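Local coordinates for nicotinate-nucleotide pyrophosphorylase (Francisella tularensis subsp. tularensis, PDB 3TQV) that converts quinolinate and 5-phospho-alpha-D-ribose 1-diphosphate into nicotinate mononucleotide, diphosphate and carbon dioxide in the biosynthesis of NAD, at the interface of chains A and B. Coordinates in Å, arbitrary orientation; residue numbers count along the deposited sequence, not the author numbering. Chains: chain A/B, Nicotinate-nucleotide pyrophosphorylase.

Contact 1: the interface of chains A and B. Residues chain A 30-31, 35, 105, 108; chain B 142, 149, 167-169.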
# COMPACT_ATOMS: atom_id res chain seq x y z
N ASP A 30 -10.25 1.15 12.62
CA ASP A 30 -10.73 -0.23 12.71
C ASP A 30 -11.67 -0.43 13.93
O ASP A 30 -12.67 -1.17 13.85
CB ASP A 30 -9.55 -1.23 12.71
CG ASP A 30 -10.00 -2.70 12.50
OD1 ASP A 30 -10.86 -2.98 11.62
OD2 ASP A 30 -9.48 -3.58 13.22
N ILE A 31 -11.35 0.25 15.03
CA ILE A 31 -11.93 -0.08 16.32
C ILE A 31 -13.17 0.76 16.62
O ILE A 31 -14.19 0.23 17.10
CB ILE A 31 -10.89 0.13 17.48
CG1 ILE A 31 -10.10 -1.15 17.80
CG2 ILE A 31 -11.60 0.55 18.76
CD1 ILE A 31 -9.47 -1.81 16.63
N ASP A 35 -14.39 -3.04 19.57
CA ASP A 35 -14.61 -4.33 18.92
C ASP A 35 -15.76 -5.10 19.56
O ASP A 35 -15.62 -5.70 20.64
CB ASP A 35 -13.33 -5.18 18.95
CG ASP A 35 -13.53 -6.58 18.36
OD1 ASP A 35 -14.67 -6.94 17.98
OD2 ASP A 35 -12.54 -7.33 18.28
N THR A 105 -8.38 -8.13 19.06
CA THR A 105 -8.64 -6.80 18.54
C THR A 105 -7.40 -6.19 17.89
O THR A 105 -7.51 -5.42 16.94
CB THR A 105 -9.18 -5.90 19.66
OG1 THR A 105 -10.48 -6.37 20.04
CG2 THR A 105 -9.25 -4.44 19.22
N ARG A 108 -5.39 -7.68 13.52
CA ARG A 108 -5.45 -7.33 12.10
C ARG A 108 -4.57 -6.11 11.80
O ARG A 108 -3.83 -6.10 10.81
CB ARG A 108 -6.92 -7.13 11.69
CG ARG A 108 -7.21 -7.01 10.19
CD ARG A 108 -6.11 -7.55 9.30
NE ARG A 108 -6.02 -9.01 9.34
CZ ARG A 108 -5.08 -9.72 8.72
NH1 ARG A 108 -4.14 -9.11 8.01
NH2 ARG A 108 -5.09 -11.04 8.82
N ARG B 142 -10.73 -6.72 5.87
CA ARG B 142 -9.99 -5.73 6.65
C ARG B 142 -8.48 -5.74 6.32
O ARG B 142 -7.70 -4.99 6.93
CB ARG B 142 -10.25 -5.90 8.16
CG ARG B 142 -11.67 -5.48 8.60
CD ARG B 142 -12.11 -6.03 9.97
NE ARG B 142 -11.18 -5.72 11.05
CZ ARG B 142 -10.45 -6.63 11.72
NH1 ARG B 142 -10.56 -7.92 11.43
NH2 ARG B 142 -9.63 -6.26 12.71
N ARG B 149 -8.24 2.54 5.35
CA ARG B 149 -9.38 1.64 5.44
C ARG B 149 -10.51 2.11 4.54
O ARG B 149 -10.93 1.40 3.63
CB ARG B 149 -9.87 1.54 6.89
CG ARG B 149 -11.28 1.02 7.02
CD ARG B 149 -11.41 -0.48 6.85
NE ARG B 149 -10.78 -1.17 7.98
CZ ARG B 149 -9.78 -2.02 7.83
NH1 ARG B 149 -9.32 -2.27 6.61
NH2 ARG B 149 -9.24 -2.61 8.88
N GLY B 167 -15.33 -2.53 9.79
CA GLY B 167 -14.42 -2.77 10.89
C GLY B 167 -14.84 -3.73 11.98
O GLY B 167 -15.49 -4.75 11.71
N LEU B 168 -14.47 -3.43 13.23
CA LEU B 168 -14.83 -4.30 14.34
C LEU B 168 -16.13 -3.86 15.02
O LEU B 168 -16.65 -4.53 15.92
CB LEU B 168 -13.68 -4.39 15.36
CG LEU B 168 -12.35 -4.99 14.87
CD1 LEU B 168 -11.18 -4.62 15.79
CD2 LEU B 168 -12.42 -6.51 14.66
N PHE B 169 -16.68 -2.73 14.57
CA PHE B 169 -17.82 -2.11 15.23
C PHE B 169 -19.17 -2.25 14.49
O PHE B 169 -20.20 -2.43 15.12
CB PHE B 169 -17.52 -0.63 15.47
CG PHE B 169 -17.17 0.11 14.23
CD1 PHE B 169 -18.16 0.62 13.41
CD2 PHE B 169 -15.85 0.27 13.86
CE1 PHE B 169 -17.85 1.29 12.26
CE2 PHE B 169 -15.51 0.94 12.71
CZ PHE B 169 -16.51 1.46 11.90
O HOH W 1 -7.84 -7.53 14.66
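B:Arg142 meets A:Asp30 side-on, its NE and one terminal nitrogen each taking a different oxygen of the carboxylate. NE donates to OD1 of A:Asp30 at 2.8 Å, and NH2 of B:Arg142 donates to OD2 of A:Asp30 at 2.7 Å. Both bonds are almost straight and use the syn lone pairs, and the two planar groups lie only 13° apart. A:Asp30 has CG anti to its backbone N (chi1 -168°), which carries the carboxylate out from the end of helix 16-31 toward chain B. B:Arg149 comes to OD1 from another direction, its guanidinium plane turned 72° from the carboxylate; it forms a salt bridge with A:Asp30 OD1, but the hydrogen bond, 3.2 Å from B:Arg149 NH2, is weak. The two arginines probably stabilise the negative charge of A:Asp30. The backbone of the same residue is held too, A:Asp30 O accepting from B:Leu168 N at 3.0 Å.

The guanidinium of B:Arg142 has B:Leu168 CD2 over one face and A:Arg108 CG over the other, each displaced toward the rim. B:Leu168, which buries 72 Å², also sends CD1 to A:Ile31 CD1 at 3.4 Å, the two side chains lying side by side, while its CB rests on A:Asp35. Both A:Arg108 and B:Arg142 are predicted substrate-binding residues, so this dimer contact of the quinolinate phosphoribosyltransferase probably helps shape an active site built from both chains. Farther out, A:Thr105 OG1 fixes A:Asp35 through OD2, and NH1 of B:Arg149 hydrogen-bonds the carbonyl O of B:Arg142 from above the carbonyl plane. Water 1 O, in plane at the guanidinium edge, lies 2.9 Å from NH2 of B:Arg142 and also bonds the backbone N of A:Arg108.

Contact 2: the interface of chains A and B. Residues chain A 172, 174, 188, 191-192, 195; chain B 36, 39-40.
B:Leu40, on the 3-10 turn 38-40, pushes its branched end against helix 185-195 of chain A in this apolar part of the NadC-family dimer interface. It buries 102 Å² and divides its two methyls between different neighbours. CD2 lies 3.4 Å from CG of A:Lys191 and 3.6 Å from CD2 of A:Leu195, and B:Leu40 slides past both side chains in the opposite direction. CD1 of B:Leu40 turns toward the small residues of the helix, 4.0 Å from CB of A:Ala192 and beside the carbonyl O of A:Ala188.

A:Lys191 contributes its aliphatic stem. With CG anti to the backbone N (chi1 177°) and the rest of the chain extended, CB, CG and CD pass along B:Leu40 CD2 while the amino group continues toward the backbone carbonyl of B:Gln39. NZ stays 4.1 Å from that B:Gln39 O, beyond bonding distance, and B:Gln39 itself is poorly ordered.

A second apolar contact is made by B:Ile36, whose side chain meets A:Tyr172 at about a right angle. Its CD1 stands over the middle of the aromatic face, 3.7 Å from the ring centroid, in a CH-pi contact. CG1 of B:Ile36 takes the crowded position between the backbone N and the carbonyl carbon (chi1 64°), and lies over the same face, 3.8 Å from CE1 of A:Tyr172. On the opposite face of A:Tyr172, CB of A:Ala192 sits over the centre; the ring, on strand 172-174, lies between A:Ala192 of helix 185-195 and B:Ile36 of the partner.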
# COMPACT_ATOMS: atom_id res chain seq x y z
N TYR A 172 18.77 18.38 -4.08
CA TYR A 172 18.31 18.92 -5.35
C TYR A 172 18.04 17.81 -6.35
O TYR A 172 18.75 16.81 -6.38
CB TYR A 172 19.34 19.88 -5.95
CG TYR A 172 19.32 21.26 -5.33
CD1 TYR A 172 18.25 22.12 -5.57
CD2 TYR A 172 20.36 21.71 -4.52
CE1 TYR A 172 18.22 23.39 -5.01
CE2 TYR A 172 20.34 22.98 -3.95
CZ TYR A 172 19.26 23.81 -4.20
OH TYR A 172 19.22 25.08 -3.66
N ILE A 174 17.35 18.36 -10.31
CA ILE A 174 17.06 19.15 -11.48
C ILE A 174 16.58 18.26 -12.61
O ILE A 174 17.36 17.50 -13.17
CB ILE A 174 18.28 19.98 -11.94
CG1 ILE A 174 18.97 20.60 -10.73
CG2 ILE A 174 17.81 21.06 -12.90
CD1 ILE A 174 20.15 21.47 -11.07
N ALA A 188 21.04 26.23 -14.02
CA ALA A 188 20.23 25.63 -12.96
C ALA A 188 21.08 25.05 -11.85
O ALA A 188 20.78 25.22 -10.66
CB ALA A 188 19.32 24.58 -13.55
N LYS A 191 22.73 28.08 -9.92
CA LYS A 191 21.82 28.77 -9.01
C LYS A 191 21.49 27.92 -7.79
O LYS A 191 21.16 28.45 -6.73
CB LYS A 191 20.53 29.19 -9.72
CG LYS A 191 19.54 29.85 -8.79
CD LYS A 191 18.40 30.54 -9.52
CE LYS A 191 17.56 31.36 -8.54
NZ LYS A 191 16.40 32.06 -9.17
N ALA A 192 21.59 26.60 -7.94
CA ALA A 192 21.33 25.70 -6.82
C ALA A 192 22.40 25.82 -5.73
O ALA A 192 22.09 25.94 -4.55
CB ALA A 192 21.20 24.25 -7.29
N LEU A 195 21.96 29.17 -3.86
CA LEU A 195 20.91 29.08 -2.86
C LEU A 195 21.34 28.21 -1.68
O LEU A 195 20.86 28.40 -0.57
CB LEU A 195 19.65 28.51 -3.51
CG LEU A 195 18.73 29.43 -4.32
CD1 LEU A 195 19.40 30.75 -4.66
CD2 LEU A 195 18.26 28.72 -5.59
N ILE B 36 13.01 22.70 -2.48
CA ILE B 36 14.15 23.56 -2.80
C ILE B 36 14.43 23.68 -4.28
O ILE B 36 14.91 24.71 -4.73
CB ILE B 36 15.46 23.16 -2.06
CG1 ILE B 36 15.93 21.76 -2.49
CG2 ILE B 36 15.29 23.25 -0.55
CD1 ILE B 36 17.27 21.36 -1.88
N GLN B 39 12.40 26.11 -6.50
CA GLN B 39 12.82 27.49 -6.40
C GLN B 39 13.66 27.91 -7.59
O GLN B 39 13.93 29.10 -7.79
CB GLN B 39 13.60 27.71 -5.10
CG GLN B 39 12.69 27.74 -3.89
CD GLN B 39 11.65 28.83 -4.01
OE1 GLN B 39 11.95 29.95 -4.45
NE2 GLN B 39 10.41 28.52 -3.64
N LEU B 40 14.07 26.93 -8.38
CA LEU B 40 14.88 27.18 -9.56
C LEU B 40 14.01 27.41 -10.80
O LEU B 40 14.53 27.71 -11.87
CB LEU B 40 15.86 26.03 -9.80
CG LEU B 40 16.90 25.72 -8.71
CD1 LEU B 40 17.55 24.38 -8.94
CD2 LEU B 40 17.97 26.81 -8.61

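Contacts 1 and 2, about 46 Å apart in the copies given, lie on one two-fold symmetric dimer interface and share no residue. They are nevertheless joined through sequence: contact 1 uses the end of helix 16-31 and residue 35 of chain A, whereas contact 2 uses residues 36, 39 and 40 of chain B. The twin of contact 2 therefore adjoins contact 1, and residues 30-40 of each chain pack on the partner in one continuous run. Contact 1 combines a salt-bridge network with leucine packing and includes two residues that probably bind substrate; contact 2 is apolar. The enzyme is a hexamer of three homodimers, and this pair is probably that dimer.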